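PDB 1RKX: CDP-glucose-4,6-dehydratase from Yersinia pseudotuberculosis, which catalyses the dehydration of CDP-D-glucose to CDP-4-dehydro-6-deoxy-D-glucose, probably by transient hydride transfer to and from a bound NAD. Local coordinates for residues S26-T31 / N351-T356. Residues are numbered along the deposited sequence; the frame is centred on the assembly and turned at random.
Sequences SLWLQT and NNYMNT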
loop_
_atom_site.group_PDB
_atom_site.type_symbol
_atom_site.label_atom_id
_atom_site.label_comp_id
_atom_site.label_asym_id
_atom_site.label_seq_id
_atom_site.Cartn_x
_atom_site.Cartn_y
_atom_site.Cartn_z
ATOM N N SER C 26 -37.570 6.351 -2.474
ATOM C CA SER C 26 -38.863 5.760 -2.809
ATOM C C SER C 26 -39.740 6.763 -3.552
ATOM O O SER C 26 -40.375 6.417 -4.550
ATOM C CB SER C 26 -39.566 5.271 -1.544
ATOM O OG SER C 26 -38.844 4.191 -0.972
ATOM N N LEU C 27 -39.771 8.003 -3.068
ATOM C CA LEU C 27 -40.557 9.052 -3.716
ATOM C C LEU C 27 -40.042 9.285 -5.132
ATOM O O LEU C 27 -40.825 9.451 -6.072
ATOM C CB LEU C 27 -40.468 10.359 -2.934
ATOM C CG LEU C 27 -41.254 10.471 -1.631
ATOM C CD1 LEU C 27 -40.885 11.771 -0.913
ATOM C CD2 LEU C 27 -42.752 10.420 -1.939
ATOM N N TRP C 28 -38.718 9.296 -5.281
ATOM C CA TRP C 28 -38.092 9.516 -6.582
ATOM C C TRP C 28 -38.493 8.408 -7.551
ATOM O O TRP C 28 -38.902 8.675 -8.683
ATOM C CB TRP C 28 -36.565 9.547 -6.438
ATOM C CG TRP C 28 -35.848 10.211 -7.594
ATOM C CD1 TRP C 28 -36.300 10.348 -8.881
ATOM C CD2 TRP C 28 -34.542 10.804 -7.564
ATOM N NE1 TRP C 28 -35.355 10.991 -9.650
ATOM C CE2 TRP C 28 -34.267 11.282 -8.868
ATOM C CE3 TRP C 28 -33.576 10.976 -6.564
ATOM C CZ2 TRP C 28 -33.063 11.923 -9.195
ATOM C CZ3 TRP C 28 -32.374 11.615 -6.891
ATOM C CH2 TRP C 28 -32.134 12.080 -8.199
ATOM N N LEU C 29 -38.376 7.162 -7.097
ATOM C CA LEU C 29 -38.735 6.004 -7.909
ATOM C C LEU C 29 -40.212 6.074 -8.303
ATOM O O LEU C 29 -40.567 5.805 -9.452
ATOM C CB LEU C 29 -38.464 4.710 -7.129
ATOM C CG LEU C 29 -36.986 4.363 -6.906
ATOM C CD1 LEU C 29 -36.847 3.245 -5.874
ATOM C CD2 LEU C 29 -36.366 3.949 -8.238
ATOM N N GLN C 30 -41.067 6.433 -7.348
ATOM C CA GLN C 30 -42.499 6.546 -7.624
ATOM C C GLN C 30 -42.768 7.569 -8.727
ATOM O O GLN C 30 -43.522 7.294 -9.664
ATOM C CB GLN C 30 -43.262 6.944 -6.360
ATOM C CG GLN C 30 -43.228 5.892 -5.258
ATOM C CD GLN C 30 -43.865 6.369 -3.967
ATOM O OE1 GLN C 30 -43.570 5.844 -2.886
ATOM N NE2 GLN C 30 -44.745 7.358 -4.068
ATOM N N THR C 31 -42.149 8.745 -8.627
ATOM C CA THR C 31 -42.361 9.782 -9.632
ATOM C C THR C 31 -41.921 9.350 -11.025
ATOM O O THR C 31 -42.436 9.857 -12.019
ATOM C CB THR C 31 -41.626 11.094 -9.278
ATOM O OG1 THR C 31 -40.214 10.908 -9.392
ATOM C CG2 THR C 31 -41.960 11.520 -7.869
ATOM N N ASN C 351 -37.971 17.059 -8.920
ATOM C CA ASN C 351 -38.020 17.567 -10.290
ATOM C C ASN C 351 -37.006 18.692 -10.483
ATOM O O ASN C 351 -36.327 18.755 -11.506
ATOM C CB ASN C 351 -39.425 18.072 -10.636
ATOM C CG ASN C 351 -40.435 16.947 -10.757
ATOM O OD1 ASN C 351 -40.147 15.893 -11.329
ATOM N ND2 ASN C 351 -41.633 17.171 -10.232
ATOM N N ASN C 352 -36.913 19.582 -9.499
ATOM C CA ASN C 352 -35.964 20.687 -9.570
ATOM C C ASN C 352 -34.550 20.137 -9.702
ATOM O O ASN C 352 -33.736 20.669 -10.455
ATOM C CB ASN C 352 -36.064 21.554 -8.313
ATOM C CG ASN C 352 -37.298 22.435 -8.310
ATOM O OD1 ASN C 352 -37.692 22.969 -7.272
ATOM N ND2 ASN C 352 -37.906 22.604 -9.478
ATOM N N TYR C 353 -34.264 19.067 -8.966
ATOM C CA TYR C 353 -32.943 18.452 -9.013
ATOM C C TYR C 353 -32.679 17.868 -10.395
ATOM O O TYR C 353 -31.645 18.139 -11.005
ATOM C CB TYR C 353 -32.831 17.330 -7.978
ATOM C CG TYR C 353 -31.447 16.735 -7.904
ATOM C CD1 TYR C 353 -30.459 17.324 -7.118
ATOM C CD2 TYR C 353 -31.109 15.606 -8.653
ATOM C CE1 TYR C 353 -29.166 16.807 -7.081
ATOM C CE2 TYR C 353 -29.822 15.082 -8.622
ATOM C CZ TYR C 353 -28.856 15.691 -7.833
ATOM O OH TYR C 353 -27.578 15.186 -7.802
ATOM N N MET C 354 -33.605 17.051 -10.882
ATOM C CA MET C 354 -33.427 16.436 -12.189
ATOM C C MET C 354 -33.306 17.443 -13.317
ATOM O O MET C 354 -32.579 17.207 -14.278
ATOM C CB MET C 354 -34.569 15.468 -12.494
ATOM C CG MET C 354 -34.520 14.189 -11.678
ATOM S SD MET C 354 -35.249 12.797 -12.560
ATOM C CE MET C 354 -36.996 13.062 -12.217
ATOM N N ASN C 355 -34.012 18.566 -13.199
ATOM C CA ASN C 355 -33.974 19.599 -14.227
ATOM C C ASN C 355 -32.782 20.545 -14.105
ATOM O O ASN C 355 -32.526 21.337 -15.013
ATOM C CB ASN C 355 -35.269 20.415 -14.215
ATOM C CG ASN C 355 -36.477 19.599 -14.629
ATOM O OD1 ASN C 355 -36.452 18.908 -15.646
ATOM N ND2 ASN C 355 -37.546 19.683 -13.848
ATOM N N THR C 356 -32.060 20.477 -12.990
ATOM C CA THR C 356 -30.894 21.338 -12.803
ATOM C C THR C 356 -29.873 20.987 -13.878
ATOM O O THR C 356 -29.313 19.893 -13.877
ATOM C CB THR C 356 -30.259 21.146 -11.413
ATOM O OG1 THR C 356 -31.195 21.546 -10.405
ATOM C CG2 THR C 356 -28.999 21.992 -11.280
#
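Between 26-31 and 351-356, at the ends of helices 20-31 and 342-355, the nearest CA atoms, those of Trp-28 and Asn-351, are 8.9 Å apart, and the indole of Trp-28 spans the gap to touch Tyr-353 and Met-354. With CG anti to the backbone N (chi1 -161°), the ring reaches out from its helix, leading with the NE1 and CH2 border. Met-354 SD sits at the indole edge, near the ring plane, in a Met-aromatic contact. There NE1 donates a weak hydrogen bond to the sulfur, 3.4 Å long and bent to 152° at the hydrogen. The thioether chain also runs beside the benzo ring, with Met-354 CG 3.7 Å from Trp-28 CZ2, and folds at chi3 so that CE approaches NE1. Helix 20-31 follows the first strand, 11-15, of the Rossmann fold and begins among the NAD-binding residues; this contact lies at its far end, the Trp-28 side chain about 13 Å from the cofactor. The C-terminal helix 342-355 packs on this end of helix 20-31, and Ser-240 and Leu-243 of helix 236-251 also touch the indole. Tyr-353 CD2 lies 3.7 Å from Trp-28 CH2, the phenol ring and the six-membered ring of the indole meeting obliquely, with planes at 77°. The phenol's OH is hydrogen-bonded to Glu-237 and Ser-240, anchoring the tyrosine, and Trp-320 packs edge-to-face with its ring. On the first helix, Thr-31 OG1 donates to Trp-28 O at 2.7 Å.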